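Local coordinates for protein NUDIX hydrolase (Alicyclobacillus acidocaldarius subsp. acidocaldarius, PDB 3QSJ) that probably hydrolyses phosphorus-containing anhydride bonds as a metal-dependent enzyme of the Nudix family and holds a calcium ion in its metal site, at residues 199-202 / 203-207; 179-182 / 183-186; 51-54 / 55-58; 65-69 / 70-74. All blocks are in the same frame, centred on the assembly; numbering follows the deposited sequence.

Contact 1 of 4, residues 199-202 / 203-207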
loop_
_atom_site.group_PDB
_atom_site.type_symbol
_atom_site.label_atom_id
_atom_site.label_comp_id
_atom_site.label_asym_id
_atom_site.label_seq_id
_atom_site.Cartn_x
_atom_site.Cartn_y
_atom_site.Cartn_z
ATOM N N PRO A 199 1.627 -11.802 7.022
ATOM C CA PRO A 199 0.583 -10.772 6.899
ATOM C C PRO A 199 -0.059 -10.692 5.512
ATOM O O PRO A 199 -1.286 -10.497 5.398
ATOM C CB PRO A 199 1.357 -9.487 7.221
ATOM C CG PRO A 199 2.445 -9.911 8.095
ATOM C CD PRO A 199 2.891 -11.211 7.528
ATOM N N THR A 200 0.755 -10.913 4.453
ATOM C CA THR A 200 0.235 -10.915 3.067
ATOM C C THR A 200 -0.832 -11.979 2.876
ATOM O O THR A 200 -1.900 -11.689 2.337
ATOM C CB THR A 200 1.399 -11.069 2.055
ATOM O OG1 THR A 200 2.238 -9.951 2.197
ATOM C CG2 THR A 200 0.909 -11.134 0.594
ATOM N N ILE A 201 -0.545 -13.202 3.340
ATOM C CA ILE A 201 -1.466 -14.325 3.240
ATOM C C ILE A 201 -2.760 -13.979 4.026
ATOM O O ILE A 201 -3.865 -14.189 3.537
ATOM C CB ILE A 201 -0.790 -15.620 3.745
ATOM C CG1 ILE A 201 0.472 -15.921 2.906
ATOM C CG2 ILE A 201 -1.764 -16.799 3.748
ATOM C CD1 ILE A 201 1.404 -17.143 3.466
ATOM N N ALA A 202 -2.598 -13.461 5.241
ATOM C CA ALA A 202 -3.738 -13.177 6.119
ATOM C C ALA A 202 -4.631 -12.081 5.488
ATOM O O ALA A 202 -5.857 -12.200 5.541
ATOM C CB ALA A 202 -3.235 -12.810 7.512
ATOM N N VAL A 203 -4.046 -11.112 4.749
ATOM C CA VAL A 203 -4.883 -10.121 4.043
ATOM C C VAL A 203 -5.648 -10.792 2.909
ATOM O O VAL A 203 -6.844 -10.563 2.760
ATOM C CB VAL A 203 -4.057 -8.924 3.485
ATOM C CG1 VAL A 203 -4.915 -8.016 2.549
ATOM C CG2 VAL A 203 -3.459 -8.096 4.635
ATOM N N LEU A 204 -4.966 -11.631 2.106
ATOM C CA LEU A 204 -5.635 -12.335 1.000
ATOM C C LEU A 204 -6.783 -13.211 1.464
ATOM O O LEU A 204 -7.860 -13.160 0.874
ATOM C CB LEU A 204 -4.640 -13.121 0.173
ATOM C CG LEU A 204 -3.537 -12.295 -0.473
ATOM C CD1 LEU A 204 -2.432 -13.231 -0.920
ATOM C CD2 LEU A 204 -4.074 -11.415 -1.667
ATOM N N LYS A 205 -6.602 -13.943 2.571
ATOM C CA LYS A 205 -7.680 -14.774 3.122
ATOM C C LYS A 205 -8.859 -13.890 3.565
ATOM O O LYS A 205 -10.023 -14.281 3.353
ATOM C CB LYS A 205 -7.209 -15.593 4.337
ATOM C CG LYS A 205 -6.214 -16.683 4.041
ATOM C CD LYS A 205 -5.822 -17.385 5.360
ATOM C CE LYS A 205 -4.814 -18.485 5.144
ATOM N NZ LYS A 205 -4.020 -18.753 6.367
ATOM N N ALA A 206 -8.564 -12.692 4.157
ATOM C CA ALA A 206 -9.620 -11.760 4.628
ATOM C C ALA A 206 -10.402 -11.274 3.432
ATOM O O ALA A 206 -11.618 -11.236 3.472
ATOM C CB ALA A 206 -9.014 -10.565 5.377
ATOM N N LEU A 207 -9.709 -10.902 2.352
ATOM C CA LEU A 207 -10.359 -10.458 1.105
ATOM C C LEU A 207 -11.214 -11.577 0.457
ATOM O O LEU A 207 -12.330 -11.319 -0.014
ATOM C CB LEU A 207 -9.275 -10.019 0.124
ATOM C CG LEU A 207 -8.546 -8.703 0.473
ATOM C CD1 LEU A 207 -7.499 -8.389 -0.604
ATOM C CD2 LEU A 207 -9.541 -7.547 0.652
#
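From Pro199 O to Val203 N, and likewise through the next three pairs, each carbonyl of 199-202 accepts from the amide four residues on, the alpha-helical pattern; the straightest of these bonds is Leu204 N to Thr200 O (3.1 Å, 167°), and Lys205 N to Ile201 O measures 2.9 Å. The side chains then lie back over the turn before them. Leu204 sets CG against Thr200 O at 3.3 Å, with CD1 also leaning over that oxygen. Val203 does much the same with CG2, which sits beside its own backbone N and is carried to 3.3 Å from Pro199 O. This is helix 198-209 of the Nudix fold, whose buried face, through Thr200, Val203 and Leu204, packs on Phe44 of strand 42-48, the strand that carries the calcium ligand Gly46. On another side Ile201 and Lys205 run alongside each other and point the same way. The CG2 branch of Ile201 meets the aliphatic Lys205 CE at 3.8 Å, the lysine chain being extended beyond CG (chi2 179°). Both residues also touch Leu186 of helix 182-190.

Contact 2 of 4, residues 179-182 / 183-186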
loop_
_atom_site.group_PDB
_atom_site.type_symbol
_atom_site.label_atom_id
_atom_site.label_comp_id
_atom_site.label_asym_id
_atom_site.label_seq_id
_atom_site.Cartn_x
_atom_site.Cartn_y
_atom_site.Cartn_z
ATOM N N TRP A 179 -3.338 -6.457 -11.279
ATOM C CA TRP A 179 -4.596 -6.613 -10.554
ATOM C C TRP A 179 -4.903 -8.115 -10.563
ATOM O O TRP A 179 -5.160 -8.719 -11.633
ATOM C CB TRP A 179 -5.729 -5.878 -11.286
ATOM C CG TRP A 179 -5.750 -4.412 -11.017
ATOM C CD1 TRP A 179 -5.375 -3.398 -11.860
ATOM C CD2 TRP A 179 -6.290 -3.791 -9.853
ATOM N NE1 TRP A 179 -5.726 -2.175 -11.316
ATOM C CE2 TRP A 179 -6.279 -2.391 -10.075
ATOM C CE3 TRP A 179 -6.825 -4.290 -8.645
ATOM C CZ2 TRP A 179 -6.761 -1.481 -9.124
ATOM C CZ3 TRP A 179 -7.319 -3.378 -7.723
ATOM C CH2 TRP A 179 -7.195 -1.994 -7.936
ATOM N N THR A 180 -4.944 -8.719 -9.385
ATOM C CA THR A 180 -5.243 -10.145 -9.365
ATOM C C THR A 180 -6.430 -10.482 -8.476
ATOM O O THR A 180 -6.573 -9.879 -7.411
ATOM C CB THR A 180 -3.988 -10.965 -8.897
ATOM O OG1 THR A 180 -4.294 -12.361 -8.959
ATOM C CG2 THR A 180 -3.553 -10.609 -7.480
ATOM N N PRO A 181 -7.289 -11.445 -8.841
ATOM C CA PRO A 181 -8.307 -11.884 -7.872
ATOM C C PRO A 181 -7.531 -12.390 -6.632
ATOM O O PRO A 181 -6.480 -13.032 -6.790
ATOM C CB PRO A 181 -8.990 -13.051 -8.584
ATOM C CG PRO A 181 -8.676 -12.899 -9.983
ATOM C CD PRO A 181 -7.352 -12.243 -10.089
ATOM N N ALA A 182 -7.978 -12.037 -5.424
ATOM C CA ALA A 182 -7.286 -12.436 -4.163
ATOM C C ALA A 182 -7.240 -13.971 -3.997
ATOM O O ALA A 182 -6.229 -14.506 -3.541
ATOM C CB ALA A 182 -7.966 -11.772 -2.965
ATOM N N ARG A 183 -8.305 -14.685 -4.438
ATOM C CA ARG A 183 -8.376 -16.170 -4.408
ATOM C C ARG A 183 -7.232 -16.832 -5.219
ATOM O O ARG A 183 -6.597 -17.796 -4.734
ATOM C CB ARG A 183 -9.751 -16.611 -4.941
ATOM C CG ARG A 183 -10.180 -18.007 -4.513
ATOM C CD ARG A 183 -11.575 -18.331 -5.038
ATOM N NE ARG A 183 -12.598 -17.411 -4.526
ATOM C CZ ARG A 183 -13.345 -17.639 -3.449
ATOM N NH1 ARG A 183 -14.249 -16.748 -3.061
ATOM N NH2 ARG A 183 -13.190 -18.760 -2.747
ATOM N N ASP A 184 -7.005 -16.340 -6.464
ATOM C CA ASP A 184 -5.972 -16.803 -7.414
ATOM C C ASP A 184 -4.603 -16.742 -6.740
ATOM O O ASP A 184 -3.880 -17.733 -6.695
ATOM C CB ASP A 184 -5.912 -15.877 -8.665
ATOM C CG ASP A 184 -6.775 -16.206 -9.878
ATOM O OD1 ASP A 184 -7.816 -16.877 -9.703
ATOM O OD2 ASP A 184 -6.447 -15.709 -10.999
HETATM N N MSE A 185 -4.262 -15.562 -6.203
HETATM C CA MSE A 185 -2.980 -15.296 -5.572
HETATM C C MSE A 185 -2.781 -16.138 -4.318
HETATM O O MSE A 185 -1.724 -16.744 -4.134
HETATM C CB MSE A 185 -2.866 -13.817 -5.233
HETATM C CG MSE A 185 -1.473 -13.443 -4.825
HETATM SE SE MSE A 185 -0.125 -14.108 -6.054
HETATM C CE MSE A 185 -0.410 -13.018 -7.469
ATOM N N LEU A 186 -3.817 -16.244 -3.515
ATOM C CA LEU A 186 -3.790 -17.064 -2.302
ATOM C C LEU A 186 -3.429 -18.518 -2.613
ATOM O O LEU A 186 -2.549 -19.078 -1.966
ATOM C CB LEU A 186 -5.151 -17.005 -1.551
ATOM C CG LEU A 186 -5.194 -17.749 -0.192
ATOM C CD1 LEU A 186 -4.051 -17.302 0.752
ATOM C CD2 LEU A 186 -6.519 -17.599 0.470
#
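Pro181 CG and CD lie over one face of the Asp184 carboxylate, each 3.7 Å from Asp184 OD2, and the puckered proline ring is tilted against the flat carboxylate rather than lying parallel to it. Pro181 CG is nearly above the carboxylate carbon, 3.8 Å from Asp184 CG. The aspartate reaches this place with an unusual first torsion (chi1 -91°), its CG beside the backbone N. Next to it, Thr180 OG1 comes to 3.9 Å from the methylene Asp184 CB. Pro181 is the N-cap residue, where the strand turns directly into a helix, and its carbonyl oxygen takes a bond from Thr180 OG1 at 3.2 Å. Met185 N adds a weak but straight one to Pro181 O at 3.4 Å. With OG1 anti to the Thr180 nitrogen (chi1 -177°), the hydroxyl lies on the carbonyl-carbon side and reaches forward to the Pro181 oxygen, while CG2 faces Met185, a selenomethionine whose CB and CE are both 4.0 Å from that methyl. A glycine in place of Thr180 would probably take the hydroxyl bond from the Pro181 carbonyl and open a gap beside the Met185 methyl. The helix proper is under way with Leu186 N to Ala182 O (3.0 Å). Thr180 pairs by backbone with Val26 of strand 24-31 and Ala182 with Ile24, while Thr180 and Met185 pack on Val28; on the helical side Ala182 meets Leu207 and Leu186 meets Ile201, so the joint fits between sheet edge and helix 198-209.

Contact 3 of 4, residues 51-54 / 55-58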
loop_
_atom_site.group_PDB
_atom_site.type_symbol
_atom_site.label_atom_id
_atom_site.label_comp_id
_atom_site.label_asym_id
_atom_site.label_seq_id
_atom_site.Cartn_x
_atom_site.Cartn_y
_atom_site.Cartn_z
ATOM N N PRO A 51 10.673 10.736 7.030
ATOM C CA PRO A 51 10.273 11.925 7.830
ATOM C C PRO A 51 9.211 12.784 7.169
ATOM O O PRO A 51 8.369 13.318 7.884
ATOM C CB PRO A 51 11.573 12.723 7.964
ATOM C CG PRO A 51 12.675 11.662 7.865
ATOM C CD PRO A 51 12.150 10.645 6.889
ATOM N N SER A 52 9.232 12.932 5.808
ATOM C CA SER A 52 8.221 13.802 5.165
ATOM C C SER A 52 6.808 13.220 5.286
ATOM O O SER A 52 5.862 13.932 4.983
ATOM C CB SER A 52 8.549 14.090 3.694
ATOM O OG SER A 52 8.572 12.902 2.906
ATOM N N ASP A 53 6.663 11.914 5.674
ATOM C CA ASP A 53 5.327 11.306 5.767
ATOM C C ASP A 53 4.482 11.988 6.857
ATOM O O ASP A 53 3.338 12.369 6.576
ATOM C CB ASP A 53 5.387 9.784 5.977
ATOM C CG ASP A 53 6.036 9.090 4.785
ATOM O OD1 ASP A 53 6.086 9.712 3.687
ATOM O OD2 ASP A 53 6.532 7.957 4.956
ATOM N N ALA A 54 5.054 12.178 8.077
ATOM C CA ALA A 54 4.311 12.857 9.136
ATOM C C ALA A 54 4.073 14.326 8.762
ATOM O O ALA A 54 3.011 14.852 9.075
ATOM C CB ALA A 54 5.083 12.779 10.442
ATOM N N GLU A 55 4.982 14.933 7.981
ATOM C CA GLU A 55 4.794 16.357 7.580
ATOM C C GLU A 55 3.564 16.475 6.646
ATOM O O GLU A 55 2.678 17.324 6.851
ATOM C CB GLU A 55 6.033 16.879 6.854
ATOM C CG GLU A 55 7.285 16.947 7.724
ATOM C CD GLU A 55 8.454 17.625 7.042
ATOM O OE1 GLU A 55 8.991 17.054 6.064
ATOM O OE2 GLU A 55 8.840 18.726 7.492
HETATM N N MSE A 56 3.474 15.554 5.652
HETATM C CA MSE A 56 2.330 15.514 4.752
HETATM C C MSE A 56 1.050 15.129 5.503
HETATM O O MSE A 56 -0.017 15.658 5.175
HETATM C CB MSE A 56 2.566 14.492 3.624
HETATM C CG MSE A 56 3.595 15.016 2.600
HETATM SE SE MSE A 56 3.724 13.775 1.094
HETATM C CE MSE A 56 5.098 12.528 1.946
ATOM N N ALA A 57 1.166 14.295 6.543
ATOM C CA ALA A 57 -0.037 13.918 7.277
ATOM C C ALA A 57 -0.682 15.138 7.971
ATOM O O ALA A 57 -1.906 15.166 8.136
ATOM C CB ALA A 57 0.250 12.810 8.259
ATOM N N LYS A 58 0.149 16.113 8.433
ATOM C CA LYS A 58 -0.347 17.313 9.128
ATOM C C LYS A 58 -1.083 18.274 8.123
ATOM O O LYS A 58 -1.894 19.092 8.563
ATOM C CB LYS A 58 0.805 17.990 9.875
ATOM C CG LYS A 58 1.290 17.142 11.059
ATOM C CD LYS A 58 2.471 17.801 11.754
ATOM C CE LYS A 58 2.884 17.106 13.037
ATOM N NZ LYS A 58 3.536 15.797 12.783
HETATM O O HOH W 1 1.486 13.539 11.732
#
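Met56, a selenomethionine, bends back at its last torsion (chi3 -86°) and lays its methyl CE against the turn before it. That CE is 3.4 Å from Ser52 O, 3.5 Å from Asp53 OD1 and 3.6 Å from Ser52 OG, a carbon among three oxygens, while the Asp53 and Met56 side chains run the same way side by side. Ser52 OG stands between its own nitrogen and carbonyl carbon (chi1 62°), where it is hydrogen-bonded to Asp50 OD2. Glu55 also leans back toward Ser52, along another side of the helix: its CG lies beside the backbone N, and the chain brings Glu55 OE1 to 3.5 Å from Ser52 CA. Lys58 is extended as far as CE and then turns at chi4 (71°), which aims NZ at a water 3.2 Å away; the same water donates a weak bond to Ala54 O. Underneath, Met56 N to Ser52 O (3.0 Å) and Ala57 N to Asp53 O (2.9 Å) are ordinary helical bonds. On its other side the buried Met56 packs on Leu120 and Leu124 of helix 119-125. The buried Asp53 carboxylate has its polar needs met by Arg81, in a salt bridge at OD1, and by Thr78 and the Asp50 amide at OD2. Arg81 directly precedes the calcium ligand Glu82, so the salt bridge ties helix 51-58 to helix 72-87 close to the metal site, consistent with the acid-arginine pair of the Nudix box.

Contact 4 of 4, residues 65-69 / 70-74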
loop_
_atom_site.group_PDB
_atom_site.type_symbol
_atom_site.label_atom_id
_atom_site.label_comp_id
_atom_site.label_asym_id
_atom_site.label_seq_id
_atom_site.Cartn_x
_atom_site.Cartn_y
_atom_site.Cartn_z
ATOM N N VAL A 65 -10.039 5.503 8.541
ATOM C CA VAL A 65 -11.163 4.785 9.179
ATOM C C VAL A 65 -10.492 3.728 10.073
ATOM O O VAL A 65 -9.535 3.069 9.636
ATOM C CB VAL A 65 -12.084 4.137 8.098
ATOM C CG1 VAL A 65 -13.180 3.330 8.735
ATOM C CG2 VAL A 65 -12.705 5.225 7.214
ATOM N N CYS A 66 -10.969 3.584 11.349
ATOM C CA CYS A 66 -10.377 2.660 12.310
ATOM C C CYS A 66 -8.922 2.994 12.717
ATOM O O CYS A 66 -8.230 2.119 13.253
ATOM C CB CYS A 66 -10.541 1.200 11.870
ATOM S SG CYS A 66 -12.256 0.730 11.577
ATOM N N ALA A 67 -8.511 4.291 12.585
ATOM C CA ALA A 67 -7.265 4.789 13.180
ATOM C C ALA A 67 -7.406 4.595 14.687
ATOM O O ALA A 67 -8.490 4.809 15.213
ATOM C CB ALA A 67 -7.064 6.267 12.873
ATOM N N GLU A 68 -6.339 4.139 15.367
ATOM C CA GLU A 68 -6.370 3.920 16.819
ATOM C C GLU A 68 -5.141 4.614 17.426
ATOM O O GLU A 68 -5.106 4.782 18.627
ATOM C CB GLU A 68 -6.169 2.432 17.161
ATOM C CG GLU A 68 -7.130 1.413 16.574
ATOM C CD GLU A 68 -6.748 -0.010 16.955
ATOM O OE1 GLU A 68 -6.016 -0.200 17.954
ATOM O OE2 GLU A 68 -7.234 -0.947 16.285
ATOM N N ASP A 69 -4.121 4.955 16.633
ATOM C CA ASP A 69 -2.905 5.521 17.214
ATOM C C ASP A 69 -2.485 6.836 16.574
ATOM O O ASP A 69 -2.852 7.118 15.428
ATOM C CB ASP A 69 -1.789 4.462 17.067
ATOM C CG ASP A 69 -2.008 3.184 17.844
ATOM O OD1 ASP A 69 -2.128 3.254 19.075
ATOM O OD2 ASP A 69 -1.999 2.119 17.238
ATOM N N ASP A 70 -1.702 7.654 17.319
ATOM C CA ASP A 70 -1.333 8.970 16.797
ATOM C C ASP A 70 -0.512 8.943 15.553
ATOM O O ASP A 70 -0.528 9.925 14.787
ATOM C CB ASP A 70 -0.691 9.848 17.870
ATOM C CG ASP A 70 -1.666 10.225 19.000
ATOM O OD1 ASP A 70 -2.895 10.335 18.726
ATOM O OD2 ASP A 70 -1.203 10.423 20.133
ATOM N N ASP A 71 0.190 7.805 15.312
ATOM C CA ASP A 71 1.001 7.668 14.102
ATOM C C ASP A 71 0.252 7.069 12.886
ATOM O O ASP A 71 0.820 6.986 11.815
ATOM C CB ASP A 71 2.281 6.887 14.427
ATOM C CG ASP A 71 2.051 5.472 14.932
ATOM O OD1 ASP A 71 0.888 5.148 15.309
ATOM O OD2 ASP A 71 3.014 4.662 14.885
ATOM N N ASP A 72 -1.036 6.734 13.026
ATOM C CA ASP A 72 -1.809 6.184 11.895
ATOM C C ASP A 72 -1.875 7.140 10.712
ATOM O O ASP A 72 -1.656 6.702 9.585
ATOM C CB ASP A 72 -3.209 5.712 12.341
ATOM C CG ASP A 72 -3.154 4.311 12.910
ATOM O OD1 ASP A 72 -2.324 3.472 12.396
ATOM O OD2 ASP A 72 -3.929 4.025 13.863
ATOM N N PRO A 73 -2.085 8.468 10.908
ATOM C CA PRO A 73 -2.120 9.371 9.723
ATOM C C PRO A 73 -0.780 9.372 9.016
ATOM O O PRO A 73 -0.776 9.261 7.802
ATOM C CB PRO A 73 -2.415 10.761 10.327
ATOM C CG PRO A 73 -3.292 10.414 11.569
ATOM C CD PRO A 73 -2.546 9.173 12.139
ATOM N N ALA A 74 0.341 9.487 9.740
ATOM C CA ALA A 74 1.656 9.476 9.062
ATOM C C ALA A 74 1.872 8.159 8.335
ATOM O O ALA A 74 2.367 8.171 7.216
ATOM C CB ALA A 74 2.798 9.683 10.057
#
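Asp72 OD2 is gripped by two successive backbone amides, Glu68 N at 2.8 Å and Asp69 N at 2.9 Å, and it also forms a salt bridge with Arg138 NH1. The two amides arrive differently: Glu68 N comes nearly along the C-O direction of the carboxylate, whereas Asp69 N stands above its plane, 42° out. In the reverse direction Asp72 N donates to Asp69 O (3.0 Å), closing a type I beta turn from Asp69 to Asp72. One residue thus takes and gives bonds at the place where the loop enters helix 72-87. Ala67 fills in beside it, with Ala67 CB 3.9 Å from Asp72 CB. Asp71 turns its carboxylate back over the chain (chi1 61°, CG between its own nitrogen and carbonyl carbon), which puts Asp71 OD1 3.3 Å from Asp69 CB. Changing Asp72 to an alanine would probably leave the amides of Glu68 and Asp69 without their shared acceptor, and Arg138 and Arg155 each without one carboxylate partner. Asp69 OD2 and Asp72 OD2 are only 4.3 Å apart, yet Arg138 bridges both, and Arg155 of strand 151-160 takes Asp72 OD1 and Asp71 OD2. With arginines facing all three acids, and two amides at Asp72 as well, the cluster is likely to stay ionised, tying this surface loop to the sheet by charge.

How the contacts relate
Along the chain the order is contact 3, contact 4, contact 2, contact 1, and in space they form two pairs. Contacts 3 and 4 have centres 13 Å apart and touch where helix 51-58 meets the start of helix 72-87, Ala54 CA lying 3.6 Å from Ala74 CB. Contacts 2 and 1, centred 10 Å apart, join helices 182-190 and 198-209 through Lys205 CG and Leu186 CD2 at 3.7 Å. Contacts 2 and 3 are about 32 Å from centre to centre, on opposite sides of the chain's centre. The mixed sheet of the Nudix fold lies between the pairs; calcium ligands come from strand 42-48, under contact 1, and helix 72-87, which contact 4 begins.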